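Side-chain contacts in farnesyl pyrophosphate synthetase (Staphylococcus aureus, PDB 5H9D), which probably serves as the catalytic component of a two-subunit heptaprenyl diphosphate synthase, a magnesium-dependent enzyme that lengthens isoprenoid chains: residues 10-13 against 14-18; 59-62 against 63-66; 154-157 against 158-162; 209-212 against 213-217; 130-133 against 134-138. All blocks are in the same frame, centred on the assembly; numbering follows the deposited sequence.

Contact 1 (10-13 against 14-18)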
loop_
_atom_site.group_PDB
_atom_site.type_symbol
_atom_site.label_atom_id
_atom_site.label_comp_id
_atom_site.label_asym_id
_atom_site.label_seq_id
_atom_site.Cartn_x
_atom_site.Cartn_y
_atom_site.Cartn_z
ATOM N N ILE A 10 -16.188 -0.496 15.593
ATOM C CA ILE A 10 -15.838 0.138 14.316
ATOM C C ILE A 10 -15.902 1.668 14.407
ATOM O O ILE A 10 -15.105 2.351 13.785
ATOM C CB ILE A 10 -16.781 -0.325 13.171
ATOM C CG1 ILE A 10 -16.741 -1.842 13.038
ATOM C CG2 ILE A 10 -16.367 0.317 11.852
ATOM C CD1 ILE A 10 -15.381 -2.388 12.713
ATOM N N LYS A 11 -16.844 2.206 15.174
ATOM C CA LYS A 11 -16.953 3.662 15.308
ATOM C C LYS A 11 -15.738 4.230 16.049
ATOM O O LYS A 11 -15.249 5.310 15.729
ATOM C CB LYS A 11 -18.228 4.064 16.065
ATOM C CG LYS A 11 -19.511 3.672 15.374
ATOM C CD LYS A 11 -20.714 4.441 15.915
ATOM C CE LYS A 11 -22.022 3.904 15.312
ATOM N NZ LYS A 11 -22.403 2.520 15.781
ATOM N N LYS A 12 -15.253 3.500 17.045
ATOM C CA LYS A 12 -14.111 3.968 17.784
ATOM C C LYS A 12 -12.910 3.984 16.850
ATOM O O LYS A 12 -12.072 4.873 16.924
ATOM C CB LYS A 12 -13.883 3.085 19.001
ATOM C CG LYS A 12 -15.150 2.904 19.792
ATOM C CD LYS A 12 -14.934 3.022 21.273
ATOM C CE LYS A 12 -14.362 1.777 21.865
ATOM N NZ LYS A 12 -14.438 1.844 23.352
ATOM N N VAL A 13 -12.824 3.017 15.946
ATOM C CA VAL A 13 -11.703 3.039 15.026
ATOM C C VAL A 13 -11.902 4.129 13.963
ATOM O O VAL A 13 -10.946 4.742 13.506
ATOM C CB VAL A 13 -11.486 1.661 14.350
ATOM C CG1 VAL A 13 -10.501 1.790 13.205
ATOM C CG2 VAL A 13 -10.924 0.666 15.367
ATOM N N GLU A 14 -13.145 4.394 13.604
ATOM C CA GLU A 14 -13.464 5.389 12.580
ATOM C C GLU A 14 -13.204 6.828 13.043
ATOM O O GLU A 14 -12.898 7.709 12.246
ATOM C CB GLU A 14 -14.943 5.245 12.193
ATOM C CG GLU A 14 -15.330 5.946 10.919
ATOM C CD GLU A 14 -14.690 5.294 9.715
ATOM O OE1 GLU A 14 -14.936 5.760 8.579
ATOM O OE2 GLU A 14 -13.944 4.305 9.915
ATOM N N GLN A 15 -13.371 7.055 14.342
ATOM C CA GLN A 15 -13.175 8.364 14.955
ATOM C C GLN A 15 -11.701 8.663 15.134
ATOM O O GLN A 15 -11.292 9.816 15.092
ATOM C CB GLN A 15 -13.908 8.400 16.281
ATOM C CG GLN A 15 -15.346 8.781 16.097
ATOM C CD GLN A 15 -16.205 8.456 17.289
ATOM O OE1 GLN A 15 -15.760 8.495 18.437
ATOM N NE2 GLN A 15 -17.466 8.145 17.025
ATOM N N ARG A 16 -10.921 7.599 15.312
ATOM C CA ARG A 16 -9.479 7.644 15.456
ATOM C C ARG A 16 -8.899 7.851 14.048
ATOM O O ARG A 16 -7.823 8.437 13.884
ATOM C CB ARG A 16 -8.991 6.325 16.056
ATOM C CG ARG A 16 -8.381 6.443 17.453
ATOM C CD ARG A 16 -8.534 5.190 18.326
ATOM N NE ARG A 16 -9.825 5.258 19.000
ATOM C CZ ARG A 16 -10.028 5.040 20.298
ATOM N NH1 ARG A 16 -9.009 4.722 21.087
ATOM N NH2 ARG A 16 -11.249 5.171 20.805
ATOM N N LEU A 17 -9.616 7.375 13.031
ATOM C CA LEU A 17 -9.184 7.565 11.654
ATOM C C LEU A 17 -9.436 9.000 11.243
ATOM O O LEU A 17 -8.631 9.596 10.532
ATOM C CB LEU A 17 -9.940 6.661 10.701
ATOM C CG LEU A 17 -9.310 5.299 10.445
ATOM C CD1 LEU A 17 -10.343 4.442 9.720
ATOM C CD2 LEU A 17 -8.012 5.438 9.649
ATOM N N GLU A 18 -10.564 9.549 11.677
ATOM C CA GLU A 18 -10.909 10.923 11.363
ATOM C C GLU A 18 -9.897 11.915 11.952
ATOM O O GLU A 18 -9.586 12.942 11.325
ATOM C CB GLU A 18 -12.317 11.236 11.868
ATOM C CG GLU A 18 -13.416 10.742 10.943
ATOM C CD GLU A 18 -14.797 10.787 11.582
ATOM O OE1 GLU A 18 -15.012 11.576 12.524
ATOM O OE2 GLU A 18 -15.672 10.028 11.129
#
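Arg16 folds back along helix 6-20 over the carbonyl of Lys12, one turn earlier. Its CB starts 3.5 Å from Lys12 O, and the chain keeps near that oxygen as it grows, with CG at 4.0 Å and CD at 3.8 Å. A bend at chi3 (-86°) then turns NE onto Lys12 O, and Arg16 NE donates to it at 3.1 Å with an N-H...O angle of 148°. The donor stands above the carbonyl plane, 49° out of it, and so does not use an in-plane lone pair. Arg16 N reaches the same Lys12 O only weakly, at 3.4 Å, so one carbonyl receives both the backbone and the side chain of Arg16. Beyond CZ, NH2 lies 3.8 Å from Lys12 CB, while NH1 forms a salt bridge with Glu62, and the guanidinium makes a cation-pi contact with the Tyr65 ring. Elsewhere on the turn, Val13 CG1 and Leu17 CD1 make a loose apolar contact at 4.4 Å, and Glu14 pairs with Arg42. Among its neighbours the helix rests Val13 on Pro45 and Ile49 of helix 43-51, Leu17 on Leu73 of helix 62-85, and both Glu14 and Leu17 on Leu36 of helix 26-38.

Contact 2 (59-62 against 63-66)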
loop_
_atom_site.group_PDB
_atom_site.type_symbol
_atom_site.label_atom_id
_atom_site.label_comp_id
_atom_site.label_asym_id
_atom_site.label_seq_id
_atom_site.Cartn_x
_atom_site.Cartn_y
_atom_site.Cartn_z
ATOM N N GLN A 59 -10.660 -6.485 27.533
ATOM C CA GLN A 59 -11.287 -5.434 26.754
ATOM C C GLN A 59 -10.250 -5.025 25.703
ATOM O O GLN A 59 -9.049 -5.232 25.897
ATOM C CB GLN A 59 -11.632 -4.247 27.659
ATOM C CG GLN A 59 -10.408 -3.560 28.277
ATOM C CD GLN A 59 -10.637 -2.062 28.514
ATOM O OE1 GLN A 59 -9.681 -1.273 28.642
ATOM N NE2 GLN A 59 -11.911 -1.666 28.571
ATOM N N THR A 60 -10.709 -4.448 24.598
ATOM C CA THR A 60 -9.807 -4.023 23.533
ATOM C C THR A 60 -8.899 -2.884 23.994
ATOM O O THR A 60 -9.389 -1.851 24.432
ATOM C CB THR A 60 -10.591 -3.534 22.314
ATOM O OG1 THR A 60 -11.764 -4.332 22.135
ATOM C CG2 THR A 60 -9.748 -3.654 21.095
ATOM N N SER A 61 -7.586 -3.069 23.883
ATOM C CA SER A 61 -6.645 -2.042 24.291
ATOM C C SER A 61 -6.424 -0.939 23.237
ATOM O O SER A 61 -6.794 -1.096 22.068
ATOM C CB SER A 61 -5.302 -2.686 24.681
ATOM O OG SER A 61 -4.704 -3.414 23.626
ATOM N N GLU A 62 -5.829 0.179 23.652
ATOM C CA GLU A 62 -5.571 1.260 22.720
ATOM C C GLU A 62 -4.593 0.771 21.664
ATOM O O GLU A 62 -4.692 1.129 20.490
ATOM C CB GLU A 62 -4.977 2.474 23.438
ATOM C CG GLU A 62 -4.892 3.746 22.567
ATOM C CD GLU A 62 -6.189 4.007 21.795
ATOM O OE1 GLU A 62 -7.276 3.684 22.319
ATOM O OE2 GLU A 62 -6.130 4.532 20.663
ATOM N N GLN A 63 -3.642 -0.056 22.079
ATOM C CA GLN A 63 -2.660 -0.587 21.151
ATOM C C GLN A 63 -3.313 -1.347 20.000
ATOM O O GLN A 63 -2.787 -1.342 18.882
ATOM C CB GLN A 63 -1.671 -1.517 21.878
ATOM C CG GLN A 63 -0.875 -2.392 20.918
ATOM C CD GLN A 63 0.233 -3.173 21.566
ATOM O OE1 GLN A 63 0.867 -4.002 20.928
ATOM N NE2 GLN A 63 0.489 -2.903 22.825
ATOM N N THR A 64 -4.442 -2.006 20.263
ATOM C CA THR A 64 -5.088 -2.769 19.199
ATOM C C THR A 64 -5.917 -1.839 18.318
ATOM O O THR A 64 -6.057 -2.082 17.131
ATOM C CB THR A 64 -5.965 -3.946 19.740
ATOM O OG1 THR A 64 -7.123 -3.418 20.377
ATOM C CG2 THR A 64 -5.218 -4.785 20.767
ATOM N N TYR A 65 -6.449 -0.762 18.886
ATOM C CA TYR A 65 -7.201 0.193 18.086
ATOM C C TYR A 65 -6.238 0.914 17.184
ATOM O O TYR A 65 -6.622 1.354 16.097
ATOM C CB TYR A 65 -7.863 1.243 18.943
ATOM C CG TYR A 65 -9.092 0.775 19.633
ATOM C CD1 TYR A 65 -10.207 0.371 18.911
ATOM C CD2 TYR A 65 -9.134 0.702 21.014
ATOM C CE1 TYR A 65 -11.336 -0.105 19.548
ATOM C CE2 TYR A 65 -10.269 0.222 21.666
ATOM C CZ TYR A 65 -11.357 -0.183 20.928
ATOM O OH TYR A 65 -12.438 -0.706 21.585
ATOM N N GLN A 66 -4.993 1.072 17.642
ATOM C CA GLN A 66 -4.010 1.767 16.838
ATOM C C GLN A 66 -3.564 0.911 15.647
ATOM O O GLN A 66 -3.282 1.432 14.561
ATOM C CB GLN A 66 -2.807 2.184 17.687
ATOM C CG GLN A 66 -3.077 3.290 18.730
ATOM C CD GLN A 66 -3.552 4.605 18.120
ATOM O OE1 GLN A 66 -2.945 5.123 17.185
ATOM N NE2 GLN A 66 -4.637 5.156 18.662
#
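Thr60 lays its CG2 methyl over one face of the Tyr65 ring, a CH-pi contact 4.1 Å from CG2 to the ring centroid and 20° off the ring normal. The methyl sits toward the rim of the ring, and Thr60 CB lies 3.5 Å from Tyr65 OH, so the threonine spans the phenol end. Thr60 CG2 can reach the ring because it lies roughly opposite its own backbone N. Ser61, the N-cap, offers its carbonyl to the first turn: Tyr65 N donates to Ser61 O at 3.2 Å, and Thr64 N does so weakly at 3.1 Å. On the flank of the helix, Gln66 NE2 donates to Glu62 OE2 at 2.6 Å with an N-H...O angle of 157°. The acceptor lies in the amide plane and uses its anti lone pair, while the carboxylate and amide planes are turned 47° apart. The other oxygen, Glu62 OE1, is held in a salt bridge by Arg16 of helix 6-20. As the start of helix 62-85, this turn meets helix 6-20 also through Tyr65, which packs on Lys12 and Val13. Tyr65 OH and Thr60 OG1 both hydrogen-bond Glu9 OE2, and Thr64 touches Thr183 at the end of helix 158-183.

Contact 3 (154-157 against 158-162)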
loop_
_atom_site.group_PDB
_atom_site.type_symbol
_atom_site.label_atom_id
_atom_site.label_comp_id
_atom_site.label_asym_id
_atom_site.label_seq_id
_atom_site.Cartn_x
_atom_site.Cartn_y
_atom_site.Cartn_z
ATOM N N SER A 154 -2.961 -14.835 -21.572
ATOM C CA SER A 154 -3.850 -15.993 -21.576
ATOM C C SER A 154 -3.158 -17.319 -21.334
ATOM O O SER A 154 -3.777 -18.368 -21.454
ATOM C CB SER A 154 -4.583 -16.054 -22.910
ATOM O OG SER A 154 -3.668 -15.868 -23.971
ATOM N N GLN A 155 -1.876 -17.287 -20.997
ATOM C CA GLN A 155 -1.139 -18.528 -20.777
ATOM C C GLN A 155 -0.817 -18.788 -19.300
ATOM O O GLN A 155 -0.183 -19.777 -18.942
ATOM C CB GLN A 155 0.146 -18.492 -21.612
ATOM C CG GLN A 155 -0.066 -17.959 -23.047
ATOM C CD GLN A 155 -1.026 -18.814 -23.880
ATOM O OE1 GLN A 155 -1.957 -18.292 -24.505
ATOM N NE2 GLN A 155 -0.797 -20.130 -23.898
ATOM N N GLN A 156 -1.285 -17.904 -18.438
ATOM C CA GLN A 156 -1.010 -18.042 -17.043
ATOM C C GLN A 156 -1.779 -19.216 -16.418
ATOM O O GLN A 156 -2.836 -19.621 -16.901
ATOM C CB GLN A 156 -1.325 -16.726 -16.356
ATOM C CG GLN A 156 -2.775 -16.538 -16.065
ATOM C CD GLN A 156 -2.991 -16.089 -14.641
ATOM O OE1 GLN A 156 -2.092 -16.206 -13.789
ATOM N NE2 GLN A 156 -4.189 -15.578 -14.362
ATOM N N THR A 157 -1.235 -19.753 -15.330
ATOM C CA THR A 157 -1.830 -20.891 -14.644
ATOM C C THR A 157 -2.648 -20.563 -13.353
ATOM O O THR A 157 -2.485 -19.501 -12.720
ATOM C CB THR A 157 -0.715 -21.912 -14.328
ATOM O OG1 THR A 157 -1.269 -23.232 -14.275
ATOM C CG2 THR A 157 -0.035 -21.577 -12.999
ATOM N N ILE A 158 -3.543 -21.475 -12.978
ATOM C CA ILE A 158 -4.345 -21.275 -11.783
ATOM C C ILE A 158 -3.488 -21.174 -10.525
ATOM O O ILE A 158 -3.664 -20.260 -9.720
ATOM C CB ILE A 158 -5.393 -22.390 -11.617
ATOM C CG1 ILE A 158 -6.557 -22.114 -12.574
ATOM C CG2 ILE A 158 -5.879 -22.443 -10.183
ATOM C CD1 ILE A 158 -7.695 -23.042 -12.440
ATOM N N ILE A 159 -2.561 -22.104 -10.354
ATOM C CA ILE A 159 -1.680 -22.083 -9.197
ATOM C C ILE A 159 -1.051 -20.686 -9.121
ATOM O O ILE A 159 -0.714 -20.180 -8.041
ATOM C CB ILE A 159 -0.575 -23.188 -9.340
ATOM C CG1 ILE A 159 -0.256 -23.817 -7.980
ATOM C CG2 ILE A 159 0.673 -22.619 -9.980
ATOM C CD1 ILE A 159 0.516 -22.946 -7.066
ATOM N N ASN A 160 -0.928 -20.046 -10.278
ATOM C CA ASN A 160 -0.322 -18.726 -10.346
ATOM C C ASN A 160 -1.335 -17.585 -10.088
ATOM O O ASN A 160 -0.954 -16.484 -9.680
ATOM C CB ASN A 160 0.362 -18.579 -11.709
ATOM C CG ASN A 160 1.188 -17.316 -11.821
ATOM O OD1 ASN A 160 2.235 -17.170 -11.161
ATOM N ND2 ASN A 160 0.725 -16.386 -12.667
ATOM N N TYR A 161 -2.620 -17.843 -10.334
ATOM C CA TYR A 161 -3.641 -16.829 -10.086
ATOM C C TYR A 161 -3.834 -16.749 -8.583
ATOM O O TYR A 161 -4.046 -15.677 -8.045
ATOM C CB TYR A 161 -4.961 -17.177 -10.798
ATOM C CG TYR A 161 -6.186 -16.612 -10.120
ATOM C CD1 TYR A 161 -6.712 -17.235 -8.972
ATOM C CD2 TYR A 161 -6.761 -15.410 -10.540
ATOM C CE1 TYR A 161 -7.744 -16.683 -8.261
ATOM C CE2 TYR A 161 -7.815 -14.831 -9.830
ATOM C CZ TYR A 161 -8.293 -15.478 -8.679
ATOM O OH TYR A 161 -9.276 -14.916 -7.881
ATOM N N LEU A 162 -3.745 -17.893 -7.909
ATOM C CA LEU A 162 -3.897 -17.964 -6.446
ATOM C C LEU A 162 -2.770 -17.227 -5.703
ATOM O O LEU A 162 -2.983 -16.569 -4.670
ATOM C CB LEU A 162 -3.892 -19.424 -5.991
ATOM C CG LEU A 162 -5.102 -20.258 -6.392
ATOM C CD1 LEU A 162 -4.956 -21.589 -5.727
ATOM C CD2 LEU A 162 -6.418 -19.593 -5.984
#
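Gln156 and Asn160 approach each other almost squarely: the side chains cross at about a right angle and their amide planes are 89° apart. Asn160 ND2 donates to Gln156 OE1 at 3.0 Å, with an N-H...O angle of 157°. The nitrogen lies in the plane of the glutamine carbonyl, and the oxygen lies in the plane of the asparagine amide, so the bond is in plane for donor and acceptor alike, although the two amides stand perpendicular. Asn160 reaches back over the helix start because its CG is opposed to its own backbone N (chi1 -172°). Gln156 comes to meet it with a chain bent at chi2, and its NE2 then lies 4.0 Å from Tyr161 CB, the glutamine amide and the tyrosine ring having their planes well inclined to each other.

Thr157 occupies the N-cap position, yet its side chain makes no capping bond. Its CG2 methyl lies instead alongside the Ile159 side chain, the two pointing the same way. The backbone of Thr157 takes part as well: its O accepts a weak bond from Tyr161 N at 2.9 Å.

Together these contacts form the entrance to helix 158-183, just after the loop that leaves helix 127-150. Ile158 packs on Leu239, Leu240 and Arg243 of helix 236-243, and Gln156 touches Ile234 in the loop before that helix. Tyr161 leads away toward helix 188-215, where it meets Ile207 and its OH hydrogen-bonds Asp210.

Contact 4 (209-212 against 213-217)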
loop_
_atom_site.group_PDB
_atom_site.type_symbol
_atom_site.label_atom_id
_atom_site.label_comp_id
_atom_site.label_asym_id
_atom_site.label_seq_id
_atom_site.Cartn_x
_atom_site.Cartn_y
_atom_site.Cartn_z
ATOM N N ASP A 209 -14.935 -11.379 -5.192
ATOM C CA ASP A 209 -14.899 -10.176 -6.033
ATOM C C ASP A 209 -14.893 -10.564 -7.530
ATOM O O ASP A 209 -15.679 -10.055 -8.319
ATOM C CB ASP A 209 -13.616 -9.372 -5.783
ATOM C CG ASP A 209 -13.718 -8.425 -4.617
ATOM O OD1 ASP A 209 -14.095 -8.852 -3.500
ATOM O OD2 ASP A 209 -13.388 -7.236 -4.823
ATOM N N ASP A 210 -13.991 -11.468 -7.901
ATOM C CA ASP A 210 -13.846 -11.881 -9.282
ATOM C C ASP A 210 -15.073 -12.519 -9.832
ATOM O O ASP A 210 -15.365 -12.405 -11.012
ATOM C CB ASP A 210 -12.650 -12.820 -9.451
ATOM C CG ASP A 210 -11.342 -12.153 -9.079
ATOM O OD1 ASP A 210 -11.305 -10.889 -8.973
ATOM O OD2 ASP A 210 -10.351 -12.896 -8.904
ATOM N N VAL A 211 -15.800 -13.215 -8.989
ATOM C CA VAL A 211 -17.013 -13.817 -9.488
ATOM C C VAL A 211 -18.031 -12.693 -9.679
ATOM O O VAL A 211 -18.674 -12.624 -10.716
ATOM C CB VAL A 211 -17.563 -14.888 -8.526
ATOM C CG1 VAL A 211 -18.858 -15.454 -9.078
ATOM C CG2 VAL A 211 -16.556 -15.998 -8.371
ATOM N N LEU A 212 -18.131 -11.785 -8.707
ATOM C CA LEU A 212 -19.085 -10.684 -8.786
ATOM C C LEU A 212 -18.793 -9.662 -9.871
ATOM O O LEU A 212 -19.494 -8.670 -10.011
ATOM C CB LEU A 212 -19.169 -9.959 -7.451
ATOM C CG LEU A 212 -19.759 -10.633 -6.209
ATOM C CD1 LEU A 212 -19.735 -9.624 -5.056
ATOM C CD2 LEU A 212 -21.154 -11.115 -6.486
ATOM N N ASP A 213 -17.753 -9.885 -10.646
ATOM C CA ASP A 213 -17.437 -8.925 -11.679
ATOM C C ASP A 213 -18.189 -9.320 -12.946
ATOM O O ASP A 213 -18.280 -8.543 -13.889
ATOM C CB ASP A 213 -15.921 -8.888 -11.915
ATOM C CG ASP A 213 -15.430 -7.503 -12.311
ATOM O OD1 ASP A 213 -15.486 -7.165 -13.518
ATOM O OD2 ASP A 213 -15.009 -6.745 -11.399
ATOM N N PHE A 214 -18.747 -10.528 -12.941
ATOM C CA PHE A 214 -19.495 -11.046 -14.082
ATOM C C PHE A 214 -20.981 -11.212 -13.745
ATOM O O PHE A 214 -21.852 -11.044 -14.594
ATOM C CB PHE A 214 -18.922 -12.406 -14.504
ATOM C CG PHE A 214 -17.567 -12.325 -15.157
ATOM C CD1 PHE A 214 -17.434 -11.872 -16.470
ATOM C CD2 PHE A 214 -16.422 -12.729 -14.476
ATOM C CE1 PHE A 214 -16.184 -11.830 -17.093
ATOM C CE2 PHE A 214 -15.179 -12.688 -15.094
ATOM C CZ PHE A 214 -15.065 -12.236 -16.409
ATOM N N THR A 215 -21.257 -11.521 -12.487
ATOM C CA THR A 215 -22.615 -11.766 -12.022
ATOM C C THR A 215 -23.405 -10.582 -11.418
ATOM O O THR A 215 -24.633 -10.671 -11.278
ATOM C CB THR A 215 -22.589 -12.917 -10.994
ATOM O OG1 THR A 215 -21.756 -12.552 -9.876
ATOM C CG2 THR A 215 -22.036 -14.180 -11.636
ATOM N N SER A 216 -22.711 -9.492 -11.075
ATOM C CA SER A 216 -23.328 -8.315 -10.452
ATOM C C SER A 216 -23.998 -7.331 -11.429
ATOM O O SER A 216 -24.587 -7.733 -12.429
ATOM C CB SER A 216 -22.265 -7.586 -9.622
ATOM O OG SER A 216 -22.821 -6.744 -8.621
ATOM N N THR A 217 -23.904 -6.034 -11.147
ATOM C CA THR A 217 -24.546 -5.040 -12.007
ATOM C C THR A 217 -23.720 -3.778 -12.246
ATOM O O THR A 217 -22.979 -3.336 -11.359
ATOM C CB THR A 217 -25.934 -4.605 -11.430
ATOM O OG1 THR A 217 -25.758 -3.932 -10.172
ATOM C CG2 THR A 217 -26.840 -5.820 -11.241
#
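A chi1 of 60° sets Thr215 OG1 between its own backbone N and carbonyl carbon, the rotation that turns the hydroxyl back onto Val211 O. OG1 donates to that oxygen at 3.2 Å from above the carbonyl plane, 51° out of it. Phe214 N reaches Val211 O from the opposite face at 3.1 Å, with a nearly straight N-H...O angle of 166°. Thr215 N adds a weak bond to the same acceptor at 3.3 Å, so one carbonyl gathers three donors where the helix is kinked and weakly bonded. Leu212 CD2 lies 3.7 Å from Thr215 OG1. The turn itself is slack: the bonds four residues back are missing at 213 and 214, and both amides bond three residues back instead, Asp213 N reaching Asp210 O only weakly, at 3.5 Å.

Among the acidic side chains, Asp213 OD1 accepts from Asp228 N, and Asp210 OD2 is hydrogen-bonded to Tyr161 OH. Val211 packs on Ile277 and Ala280 of helix 276-296, Phe214 on Ile268 and Ile271 of helix 261-272. The sequence Asp209-Asp210-Val211-Leu212-Asp213 is the second DDxxD motif of trans-prenyltransferases, which in relatives holds magnesium at the active site; its last residue here falls in the weakly bonded part of helix 188-215.

Contact 5 (130-133 against 134-138)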
loop_
_atom_site.group_PDB
_atom_site.type_symbol
_atom_site.label_atom_id
_atom_site.label_comp_id
_atom_site.label_asym_id
_atom_site.label_seq_id
_atom_site.Cartn_x
_atom_site.Cartn_y
_atom_site.Cartn_z
ATOM N N HIS A 130 6.888 -5.584 12.960
ATOM C CA HIS A 130 7.303 -4.587 11.976
ATOM C C HIS A 130 8.032 -5.228 10.802
ATOM O O HIS A 130 7.814 -4.850 9.649
ATOM C CB HIS A 130 8.193 -3.528 12.635
ATOM C CG HIS A 130 7.445 -2.573 13.508
ATOM N ND1 HIS A 130 6.520 -1.684 13.012
ATOM C CD2 HIS A 130 7.454 -2.394 14.847
ATOM C CE1 HIS A 130 5.987 -1.001 14.006
ATOM N NE2 HIS A 130 6.534 -1.415 15.133
ATOM N N GLN A 131 8.898 -6.195 11.097
ATOM C CA GLN A 131 9.632 -6.890 10.044
ATOM C C GLN A 131 8.612 -7.708 9.256
ATOM O O GLN A 131 8.704 -7.806 8.039
ATOM C CB GLN A 131 10.723 -7.807 10.638
ATOM C CG GLN A 131 10.337 -9.286 10.763
ATOM C CD GLN A 131 11.132 -10.203 9.812
ATOM O OE1 GLN A 131 10.626 -11.245 9.366
ATOM N NE2 GLN A 131 12.384 -9.823 9.516
ATOM N N LEU A 132 7.628 -8.265 9.961
ATOM C CA LEU A 132 6.578 -9.068 9.342
ATOM C C LEU A 132 5.664 -8.197 8.476
ATOM O O LEU A 132 5.462 -8.485 7.300
ATOM C CB LEU A 132 5.773 -9.808 10.416
ATOM C CG LEU A 132 4.618 -10.727 9.978
ATOM C CD1 LEU A 132 4.235 -11.720 11.089
ATOM C CD2 LEU A 132 3.412 -9.868 9.601
ATOM N N ILE A 133 5.124 -7.124 9.037
ATOM C CA ILE A 133 4.257 -6.247 8.262
ATOM C C ILE A 133 4.952 -5.603 7.053
ATOM O O ILE A 133 4.342 -5.446 5.993
ATOM C CB ILE A 133 3.684 -5.117 9.142
ATOM C CG1 ILE A 133 2.903 -5.724 10.314
ATOM C CG2 ILE A 133 2.819 -4.201 8.307
ATOM C CD1 ILE A 133 2.174 -4.713 11.177
ATOM N N SER A 134 6.222 -5.237 7.211
ATOM C CA SER A 134 6.955 -4.577 6.142
ATOM C C SER A 134 7.292 -5.469 4.950
ATOM O O SER A 134 7.096 -5.062 3.812
ATOM C CB SER A 134 8.225 -3.929 6.704
ATOM O OG SER A 134 9.204 -4.905 7.008
ATOM N N GLU A 135 7.793 -6.679 5.200
ATOM C CA GLU A 135 8.121 -7.618 4.113
ATOM C C GLU A 135 6.838 -8.028 3.361
ATOM O O GLU A 135 6.850 -8.312 2.160
ATOM C CB GLU A 135 8.816 -8.864 4.675
ATOM C CG GLU A 135 9.934 -9.404 3.779
ATOM C CD GLU A 135 11.171 -8.514 3.795
ATOM O OE1 GLU A 135 11.694 -8.216 4.903
ATOM O OE2 GLU A 135 11.628 -8.114 2.704
ATOM N N SER A 136 5.729 -8.047 4.095
ATOM C CA SER A 136 4.430 -8.375 3.533
ATOM C C SER A 136 3.968 -7.275 2.596
ATOM O O SER A 136 3.401 -7.564 1.552
ATOM C CB SER A 136 3.403 -8.563 4.646
ATOM O OG SER A 136 3.706 -9.724 5.402
ATOM N N ILE A 137 4.215 -6.017 2.965
ATOM C CA ILE A 137 3.803 -4.903 2.125
ATOM C C ILE A 137 4.612 -4.934 0.860
ATOM O O ILE A 137 4.104 -4.613 -0.217
ATOM C CB ILE A 137 3.968 -3.536 2.824
ATOM C CG1 ILE A 137 2.967 -3.430 3.987
ATOM C CG2 ILE A 137 3.729 -2.409 1.834
ATOM C CD1 ILE A 137 2.636 -1.996 4.413
ATOM N N VAL A 138 5.873 -5.344 0.985
ATOM C CA VAL A 138 6.749 -5.454 -0.183
ATOM C C VAL A 138 6.180 -6.505 -1.149
ATOM O O VAL A 138 6.175 -6.298 -2.366
ATOM C CB VAL A 138 8.185 -5.926 0.185
ATOM C CG1 VAL A 138 9.110 -5.722 -1.006
ATOM C CG2 VAL A 138 8.700 -5.202 1.386
#
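On helix 127-150, part of the all-helical prenyl synthase fold, two serines turn their hydroxyls back onto the carbonyls of the preceding turn, Ser136 toward Leu132 and Ser134 toward His130 and Gln131. Ser136 OG donates to Leu132 O at 2.9 Å, and Ser136 N donates to the same Leu132 O at 3.2 Å. The two donors reach the oxygen from opposite faces of its carbonyl plane, the hydroxyl tilted 33° from that plane and the amide 24°. One carbonyl is thus gripped twice by a single residue. This is possible because chi1 of -68° puts Ser136 OG beside its own backbone N. The hydroxyl also lies 4.2 Å from Leu132 CD2.

Ser134 OG takes another rotation and lies between two acceptors, 3.0 Å from His130 O and 3.1 Å from Gln131 O. Its single proton could serve either, and the choice is not settled. Further along, Ile137 folds over the carbonyl of Ile133, with Ile133 CG2 and Ile137 CG1 in loose apolar contact at 4.4 Å.

One side of this turn meets helix 158-183: Leu132 and Ser136 pack on Ile175, and Ile133 on Val179. Another side faces the second protein of the assembly, the subunit 1 family chain. There His130 ND1 hydrogen-bonds Tyr82 of that chain, Glu135 forms a salt bridge with its Arg15, and Ile137 packs on its Ala79. The Ser136 bond is an intrahelical serine-to-carbonyl hydrogen bond, set here in an interface helix of a two-chain prenyl synthase.

In the fold
All five contacts are local and follow one another in series along the chain, so none crosses or encloses another. Contact 1 lies within helix 6-20, and contact 2 opens helix 62-85; they touch, their centres about 12 Å apart, joining the N-terminal helix to that later one. Contact 5 comes next, within helix 127-150, with its nearest atoms about 9 Å from contact 2. Contact 3 starts helix 158-183, and contact 4 lies in the last, weakly bonded part of helix 188-215; the tyrosine of one meets an aspartate of the other, tying these successive helices together. Contacts 2 and 4 lie on opposite sides of the chain's centre, their centres about 35 Å apart.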